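PDB 2HQB: transcriptional activator of comK gene from Bacillus halodurans, which probably promotes expression of comK, and is a membrane lipoprotein of the BMP family related to PnrA-like substrate-binding proteins. Local coordinates for residues 25-30 with 229-234; 126-131 with 179-184; 133-138 with 161-166. All blocks are in the same frame, centred on the assembly; numbering follows the deposited sequence.

Interaction 1 of 3, residues 25-30 with 229-234; sequences AYEGLL and HVDDLY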
# COMPACT_ATOMS: atom_id res chain seq x y z
N ALA A 25 -8.87 2.05 5.14
CA ALA A 25 -9.65 3.23 4.78
C ALA A 25 -10.59 3.57 5.94
O ALA A 25 -10.82 4.75 6.22
CB ALA A 25 -10.45 3.01 3.52
N TYR A 26 -11.15 2.55 6.60
CA TYR A 26 -12.03 2.73 7.76
C TYR A 26 -11.24 3.44 8.86
O TYR A 26 -11.68 4.41 9.46
CB TYR A 26 -12.54 1.39 8.30
CG TYR A 26 -13.48 0.66 7.39
CD1 TYR A 26 -13.63 -0.71 7.45
CD2 TYR A 26 -14.16 1.32 6.41
CE1 TYR A 26 -14.44 -1.39 6.54
CE2 TYR A 26 -14.95 0.66 5.52
CZ TYR A 26 -15.08 -0.68 5.58
OH TYR A 26 -15.82 -1.30 4.60
N GLU A 27 -10.06 2.95 9.15
CA GLU A 27 -9.31 3.64 10.17
C GLU A 27 -8.94 5.03 9.71
O GLU A 27 -8.81 5.92 10.54
CB GLU A 27 -8.08 2.84 10.60
CG GLU A 27 -7.13 2.43 9.55
CD GLU A 27 -6.30 1.23 10.01
OE1 GLU A 27 -5.10 1.15 9.62
OE2 GLU A 27 -6.87 0.37 10.74
N GLY A 28 -8.80 5.23 8.40
CA GLY A 28 -8.45 6.53 7.87
C GLY A 28 -9.57 7.51 8.13
O GLY A 28 -9.34 8.59 8.64
N LEU A 29 -10.78 7.13 7.76
CA LEU A 29 -11.93 7.99 7.99
C LEU A 29 -12.06 8.22 9.51
O LEU A 29 -12.35 9.32 9.93
CB LEU A 29 -13.21 7.36 7.43
CG LEU A 29 -14.43 8.29 7.35
CD1 LEU A 29 -14.17 9.34 6.28
CD2 LEU A 29 -15.70 7.53 7.03
N LEU A 30 -11.84 7.19 10.32
CA LEU A 30 -11.93 7.34 11.76
C LEU A 30 -10.96 8.38 12.30
O LEU A 30 -11.31 9.12 13.20
CB LEU A 30 -11.70 6.01 12.46
CG LEU A 30 -13.00 5.19 12.44
CD1 LEU A 30 -12.84 3.81 13.09
CD2 LEU A 30 -14.03 5.99 13.18
N HIS A 229 1.06 4.04 4.54
CA HIS A 229 0.13 4.58 5.53
C HIS A 229 -1.09 5.24 4.99
O HIS A 229 -1.17 6.47 4.94
CB HIS A 229 0.87 5.54 6.45
CG HIS A 229 2.11 4.95 7.05
ND1 HIS A 229 2.08 4.17 8.19
CD2 HIS A 229 3.39 4.98 6.64
CE1 HIS A 229 3.31 3.74 8.45
NE2 HIS A 229 4.12 4.22 7.53
N VAL A 230 -2.06 4.41 4.61
CA VAL A 230 -3.33 4.87 4.08
C VAL A 230 -4.09 5.73 5.08
O VAL A 230 -4.65 6.77 4.71
CB VAL A 230 -4.22 3.67 3.71
CG1 VAL A 230 -5.53 4.15 3.16
CG2 VAL A 230 -3.52 2.79 2.67
N ASP A 231 -4.11 5.31 6.34
CA ASP A 231 -4.82 6.07 7.36
C ASP A 231 -4.22 7.46 7.45
O ASP A 231 -4.95 8.47 7.53
CB ASP A 231 -4.79 5.35 8.72
CG ASP A 231 -3.40 4.85 9.11
OD1 ASP A 231 -2.45 4.88 8.29
OD2 ASP A 231 -3.27 4.39 10.27
N ASP A 232 -2.90 7.51 7.40
CA ASP A 232 -2.19 8.78 7.44
C ASP A 232 -2.46 9.62 6.20
O ASP A 232 -2.74 10.81 6.29
CB ASP A 232 -0.71 8.54 7.56
CG ASP A 232 -0.35 8.08 8.90
OD1 ASP A 232 -1.30 7.87 9.69
OD2 ASP A 232 0.86 7.93 9.18
N LEU A 233 -2.35 9.01 5.04
CA LEU A 233 -2.62 9.75 3.85
C LEU A 233 -4.04 10.34 3.87
O LEU A 233 -4.24 11.47 3.42
CB LEU A 233 -2.45 8.86 2.62
CG LEU A 233 -2.35 9.73 1.38
CD1 LEU A 233 -1.14 10.61 1.56
CD2 LEU A 233 -2.24 8.89 0.12
N TYR A 234 -5.02 9.59 4.38
CA TYR A 234 -6.40 10.10 4.41
C TYR A 234 -6.45 11.36 5.23
O TYR A 234 -6.95 12.36 4.78
CB TYR A 234 -7.38 9.10 5.03
CG TYR A 234 -8.07 8.23 4.02
CD1 TYR A 234 -7.39 7.20 3.39
CD2 TYR A 234 -9.41 8.41 3.71
CE1 TYR A 234 -8.02 6.37 2.48
CE2 TYR A 234 -10.05 7.58 2.80
CZ TYR A 234 -9.34 6.56 2.19
OH TYR A 234 -9.93 5.72 1.28

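Interaction 2 of 3, residues 126-131 with 179-184; sequences THKVGV and KEQVDV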
# COMPACT_ATOMS: atom_id res chain seq x y z
N THR A 126 20.51 -18.93 1.54
CA THR A 126 20.71 -19.43 0.19
C THR A 126 20.87 -18.36 -0.86
O THR A 126 20.85 -18.66 -2.05
CB THR A 126 19.53 -20.26 -0.30
OG1 THR A 126 19.07 -21.11 0.75
CG2 THR A 126 19.95 -21.13 -1.51
N HIS A 127 21.02 -17.11 -0.45
CA HIS A 127 21.14 -16.05 -1.44
C HIS A 127 20.11 -16.24 -2.55
O HIS A 127 20.39 -16.03 -3.73
CB HIS A 127 22.55 -16.05 -2.00
CG HIS A 127 23.54 -15.43 -1.07
ND1 HIS A 127 23.51 -15.67 0.28
CD2 HIS A 127 24.53 -14.54 -1.29
CE1 HIS A 127 24.43 -14.93 0.87
NE2 HIS A 127 25.07 -14.24 -0.06
N LYS A 128 18.91 -16.65 -2.14
CA LYS A 128 17.77 -16.87 -3.02
C LYS A 128 16.50 -16.29 -2.40
O LYS A 128 15.91 -16.90 -1.49
CB LYS A 128 17.58 -18.36 -3.27
CG LYS A 128 18.60 -18.97 -4.21
CD LYS A 128 18.19 -20.40 -4.53
CE LYS A 128 19.05 -21.04 -5.60
NZ LYS A 128 18.58 -22.42 -5.88
N VAL A 129 16.08 -15.12 -2.87
CA VAL A 129 14.89 -14.45 -2.36
C VAL A 129 13.80 -14.53 -3.42
O VAL A 129 14.08 -14.69 -4.61
CB VAL A 129 15.16 -13.00 -2.11
CG1 VAL A 129 16.39 -12.85 -1.26
CG2 VAL A 129 15.32 -12.28 -3.43
N GLY A 130 12.54 -14.41 -2.97
CA GLY A 130 11.43 -14.48 -3.91
C GLY A 130 10.23 -13.58 -3.65
O GLY A 130 9.89 -13.26 -2.50
N VAL A 131 9.60 -13.17 -4.75
CA VAL A 131 8.41 -12.36 -4.70
C VAL A 131 7.25 -13.14 -5.28
O VAL A 131 7.38 -13.69 -6.36
CB VAL A 131 8.52 -11.10 -5.57
CG1 VAL A 131 7.17 -10.34 -5.54
CG2 VAL A 131 9.59 -10.22 -5.07
N LYS A 179 10.72 -25.53 -3.18
CA LYS A 179 11.56 -26.53 -3.82
C LYS A 179 12.63 -25.90 -4.71
O LYS A 179 13.05 -26.48 -5.70
CB LYS A 179 10.68 -27.47 -4.67
CG LYS A 179 9.55 -28.11 -3.90
CD LYS A 179 8.71 -29.03 -4.78
CE LYS A 179 7.53 -29.59 -3.97
NZ LYS A 179 6.67 -30.52 -4.75
N GLU A 180 13.09 -24.71 -4.37
CA GLU A 180 14.11 -24.07 -5.19
C GLU A 180 15.06 -23.38 -4.24
O GLU A 180 15.85 -22.51 -4.62
CB GLU A 180 13.47 -23.05 -6.13
CG GLU A 180 14.41 -22.50 -7.18
CD GLU A 180 14.09 -22.99 -8.59
OE1 GLU A 180 14.80 -22.59 -9.55
OE2 GLU A 180 13.12 -23.77 -8.74
N GLN A 181 14.97 -23.80 -2.98
CA GLN A 181 15.79 -23.31 -1.89
C GLN A 181 15.66 -21.81 -1.67
O GLN A 181 16.64 -21.14 -1.40
CB GLN A 181 17.26 -23.67 -2.11
CG GLN A 181 17.51 -25.12 -2.56
CD GLN A 181 17.01 -26.17 -1.56
OE1 GLN A 181 15.81 -26.30 -1.30
NE2 GLN A 181 17.95 -26.94 -1.00
N VAL A 182 14.44 -21.29 -1.79
CA VAL A 182 14.21 -19.87 -1.54
C VAL A 182 13.86 -19.81 -0.05
O VAL A 182 13.09 -20.63 0.45
CB VAL A 182 13.03 -19.31 -2.40
CG1 VAL A 182 13.05 -17.80 -2.40
CG2 VAL A 182 13.12 -19.82 -3.83
N ASP A 183 14.42 -18.85 0.66
CA ASP A 183 14.18 -18.78 2.09
C ASP A 183 13.68 -17.44 2.66
O ASP A 183 13.49 -17.31 3.87
CB ASP A 183 15.46 -19.22 2.81
CG ASP A 183 16.68 -18.37 2.43
OD1 ASP A 183 17.76 -18.59 3.03
OD2 ASP A 183 16.55 -17.50 1.54
N VAL A 184 13.52 -16.45 1.81
CA VAL A 184 12.99 -15.16 2.25
C VAL A 184 11.94 -14.81 1.21
O VAL A 184 12.24 -14.75 0.01
CB VAL A 184 14.08 -14.08 2.28
CG1 VAL A 184 13.53 -12.80 2.88
CG2 VAL A 184 15.26 -14.58 3.08

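Interaction 3 of 3, residues 133-138 with 161-166; sequences AAFPWQ and VGEWTD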
# COMPACT_ATOMS: atom_id res chain seq x y z
N ALA A 133 3.81 -12.05 -6.36
CA ALA A 133 2.94 -10.91 -6.55
C ALA A 133 1.76 -11.28 -7.42
O ALA A 133 1.62 -12.44 -7.84
CB ALA A 133 3.71 -9.77 -7.17
N ALA A 134 0.92 -10.30 -7.70
CA ALA A 134 -0.27 -10.55 -8.50
C ALA A 134 0.00 -10.23 -9.94
O ALA A 134 -0.27 -11.04 -10.84
CB ALA A 134 -1.43 -9.71 -7.97
N PHE A 135 0.56 -9.04 -10.18
CA PHE A 135 0.85 -8.62 -11.54
C PHE A 135 2.21 -7.97 -11.70
O PHE A 135 2.75 -7.36 -10.77
CB PHE A 135 -0.21 -7.64 -12.03
CG PHE A 135 -1.59 -7.96 -11.58
CD1 PHE A 135 -2.11 -7.36 -10.44
CD2 PHE A 135 -2.37 -8.86 -12.29
CE1 PHE A 135 -3.41 -7.66 -10.02
CE2 PHE A 135 -3.67 -9.16 -11.88
CZ PHE A 135 -4.18 -8.56 -10.75
N PRO A 136 2.77 -8.08 -12.91
CA PRO A 136 4.07 -7.55 -13.34
C PRO A 136 4.21 -6.04 -13.21
O PRO A 136 5.31 -5.53 -12.95
CB PRO A 136 4.15 -8.01 -14.77
CG PRO A 136 3.27 -9.21 -14.81
CD PRO A 136 2.10 -8.75 -14.03
N TRP A 137 3.11 -5.32 -13.37
CA TRP A 137 3.15 -3.89 -13.26
C TRP A 137 3.34 -3.36 -11.83
O TRP A 137 3.35 -2.16 -11.59
CB TRP A 137 1.91 -3.28 -13.89
CG TRP A 137 0.62 -3.76 -13.32
CD1 TRP A 137 -0.25 -4.66 -13.87
CD2 TRP A 137 0.02 -3.33 -12.10
NE1 TRP A 137 -1.35 -4.81 -13.08
CE2 TRP A 137 -1.21 -4.00 -11.98
CE3 TRP A 137 0.41 -2.43 -11.10
CZ2 TRP A 137 -2.06 -3.81 -10.90
CZ3 TRP A 137 -0.43 -2.25 -10.04
CH2 TRP A 137 -1.65 -2.93 -9.94
N GLN A 138 3.49 -4.26 -10.86
CA GLN A 138 3.68 -3.82 -9.48
C GLN A 138 5.12 -3.34 -9.29
O GLN A 138 6.07 -4.13 -9.35
CB GLN A 138 3.34 -4.96 -8.50
CG GLN A 138 1.85 -5.29 -8.40
CD GLN A 138 1.51 -6.43 -7.46
OE1 GLN A 138 1.95 -6.47 -6.30
NE2 GLN A 138 0.71 -7.36 -7.94
N VAL A 161 0.74 -14.30 -9.18
CA VAL A 161 -0.54 -14.96 -8.92
C VAL A 161 -1.48 -14.32 -9.93
O VAL A 161 -1.31 -13.15 -10.32
CB VAL A 161 -1.12 -14.61 -7.58
CG1 VAL A 161 -2.43 -15.34 -7.41
CG2 VAL A 161 -0.17 -14.93 -6.51
N GLY A 162 -2.49 -15.03 -10.36
CA GLY A 162 -3.34 -14.35 -11.31
C GLY A 162 -3.94 -13.07 -10.73
O GLY A 162 -4.11 -12.09 -11.44
N GLU A 163 -4.29 -13.11 -9.44
CA GLU A 163 -4.89 -11.96 -8.74
C GLU A 163 -4.50 -11.73 -7.27
O GLU A 163 -3.53 -12.30 -6.77
CB GLU A 163 -6.41 -12.00 -8.85
CG GLU A 163 -7.03 -10.79 -8.13
CD GLU A 163 -8.39 -10.43 -8.64
OE1 GLU A 163 -9.22 -11.37 -8.79
OE2 GLU A 163 -8.63 -9.21 -8.88
N TRP A 164 -5.26 -10.90 -6.57
CA TRP A 164 -4.96 -10.58 -5.18
C TRP A 164 -5.59 -11.44 -4.10
O TRP A 164 -5.19 -11.38 -2.94
CB TRP A 164 -5.34 -9.15 -4.86
CG TRP A 164 -5.02 -8.14 -5.88
CD1 TRP A 164 -5.83 -7.71 -6.88
CD2 TRP A 164 -3.84 -7.35 -5.95
NE1 TRP A 164 -5.23 -6.68 -7.56
CE2 TRP A 164 -4.00 -6.45 -7.01
CE3 TRP A 164 -2.65 -7.32 -5.22
CZ2 TRP A 164 -3.03 -5.53 -7.36
CZ3 TRP A 164 -1.69 -6.42 -5.57
CH2 TRP A 164 -1.87 -5.53 -6.63
N THR A 165 -6.57 -12.25 -4.45
CA THR A 165 -7.24 -13.04 -3.45
C THR A 165 -7.07 -14.54 -3.55
O THR A 165 -7.65 -15.28 -2.73
CB THR A 165 -8.72 -12.76 -3.49
OG1 THR A 165 -9.18 -12.94 -4.84
CG2 THR A 165 -8.99 -11.35 -3.07
N ASP A 166 -6.28 -15.01 -4.51
CA ASP A 166 -6.08 -16.45 -4.69
C ASP A 166 -5.03 -17.09 -3.74
O ASP A 166 -3.94 -17.46 -4.17
CB ASP A 166 -5.69 -16.72 -6.13
CG ASP A 166 -6.00 -18.14 -6.55
OD1 ASP A 166 -5.99 -19.02 -5.65
OD2 ASP A 166 -6.24 -18.36 -7.77

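Interaction 1 of 3, residues 25-30 with 229-234
Gly28 and Asp231 bring two helices together almost backbone to backbone, their CA atoms lying 3.7 Å apart. Where the axes of the two short segments come closest they are 7.7 Å apart, and they cross at -37°, both running in the same general direction. A CB on Gly28 would point toward the partner and run into the Tyr234 ring; its absence leaves Gly28 CA against Tyr234 CB, 4.0 Å away. The Tyr234 side chain extends beside Gly28 until its OH lies 3.6 Å from Ala25 CB. This is the tight half of the contact, buried and apolar, and Phe68, Phe93 and Leu10 also pack around the tyrosine. In the two-lobed fold of periplasmic-type binding proteins, helix 23-35 follows the first strand of one sheet, whereas helix 230-240 begins just after strand 222-228 of the other sheet and delivers the chain back to the first lobe. The looser half is polar and partly exposed. With chi1 at 55°, Glu27 CG sits between its own backbone N and carbonyl carbon. Glu27 CG lies 3.8 Å from Asp231 CB. Glu27 OE1 comes within 3.8 Å of Asp231 OD2, but these like charges form no bond across the contact; Arg23 makes a salt bridge to Glu27 OE2 and probably offsets part of the repulsion. Asp231 OD1 accepts the backbone N of Asp232 from above the carboxylate plane. An alanine at Asp231, with the carboxylate beside Glu27 gone, would probably leave the Asp232 N-H in the helix's first turn without its side-chain acceptor.

Interaction 2 of 3, residues 126-131 with 179-184
From the extended side chain of Lys128, NZ reaches Glu180 O at 3.0 Å, one of several polar links to segment 179-184, the connection from helix 167-178 into strand 184-186. Other side chains add to this set. Asp183 OD1 receives Thr126 N at 3.1 Å, nearly straight at the hydrogen (168°) but tilted out of the carboxylate plane, while Glu125 N and Ser124 OG also bind this aspartate. Thr126 OG1 makes a weak bond to the carbonyl of Gln181, the positive-phi residue of the Schellman motif that ends the helix. Two main-chain bonds join the backbones: Asp183 N gives to Lys128 O at 3.3 Å, and Gly130 N to Val184 O at 3.0 Å. They lie where strands 128-133 and 184-186 start side by side and parallel; helix 167-178 lies in the crossover from strand 155-160 to strand 184-186. Apolar contact is slight. Thr126 CG2 lies 3.7 Å from Gln181 CB and Val129 CG1 4.4 Å from Val184 CB, while Val182 CG1 rests against the backbone, 3.5 Å from Gly130 N. Carbonyls at the helix end are thus met by the side-chain donors Lys128 NZ and, weakly, Thr126 OG1, which is likely to hold that end in a defined place.

Interaction 3 of 3, residues 133-138 with 161-166
Chi1 angles of -38° at Phe135 and -41° at Trp164 set each CG beside its own backbone N, anti to the carbonyl carbon. The two rings form an offset edge-to-face pair with planes 73° apart: Phe135 presents its edge to the indole face, and the centroids of its ring and the Trp164 five-membered ring are 5.0 Å apart. Phe135 CE1 shares that indole face with Ala134 CB, which makes a CH-pi contact nearly on the normal of the six-membered ring, 3.9 Å from its centroid. The loops involved leave the C-terminal ends of the adjacent parallel strands 128-133 and 155-160, a position that in binding proteins of this fold borders the cleft between lobes, consistent with a place near any ligand site. A backbone bond from Val161 N to Ala133 O joins the loops at their base, although its modelled length is too short to be relied on. Trp137 CH2 lies 3.9 Å from Trp164 CZ2, at the indole's edge and near its plane. Val161 packs on Ala170 and Leu173 of helix 167-178, which Asp166 caps at its start by accepting Lys169 N.

Interaction 1 is the buried member of the set, whereas interactions 2 and 3 are only partly covered. It joins two helices of one lobe, while the other two belong to the second lobe, on the far side of the chain's centre; the centres of interactions 1 and 2 lie about 34 Å apart. Interactions 2 and 3 both touch strand 128-133, one at each end, and their second segments flank helix 167-178. Chemistry follows place: glycine and aromatic packing between helices in interaction 1, hydrogen bonds where neighbouring inner strands begin, in 126-131 with 179-184, and ring-to-ring contact between the loops in 133-138 with 161-166.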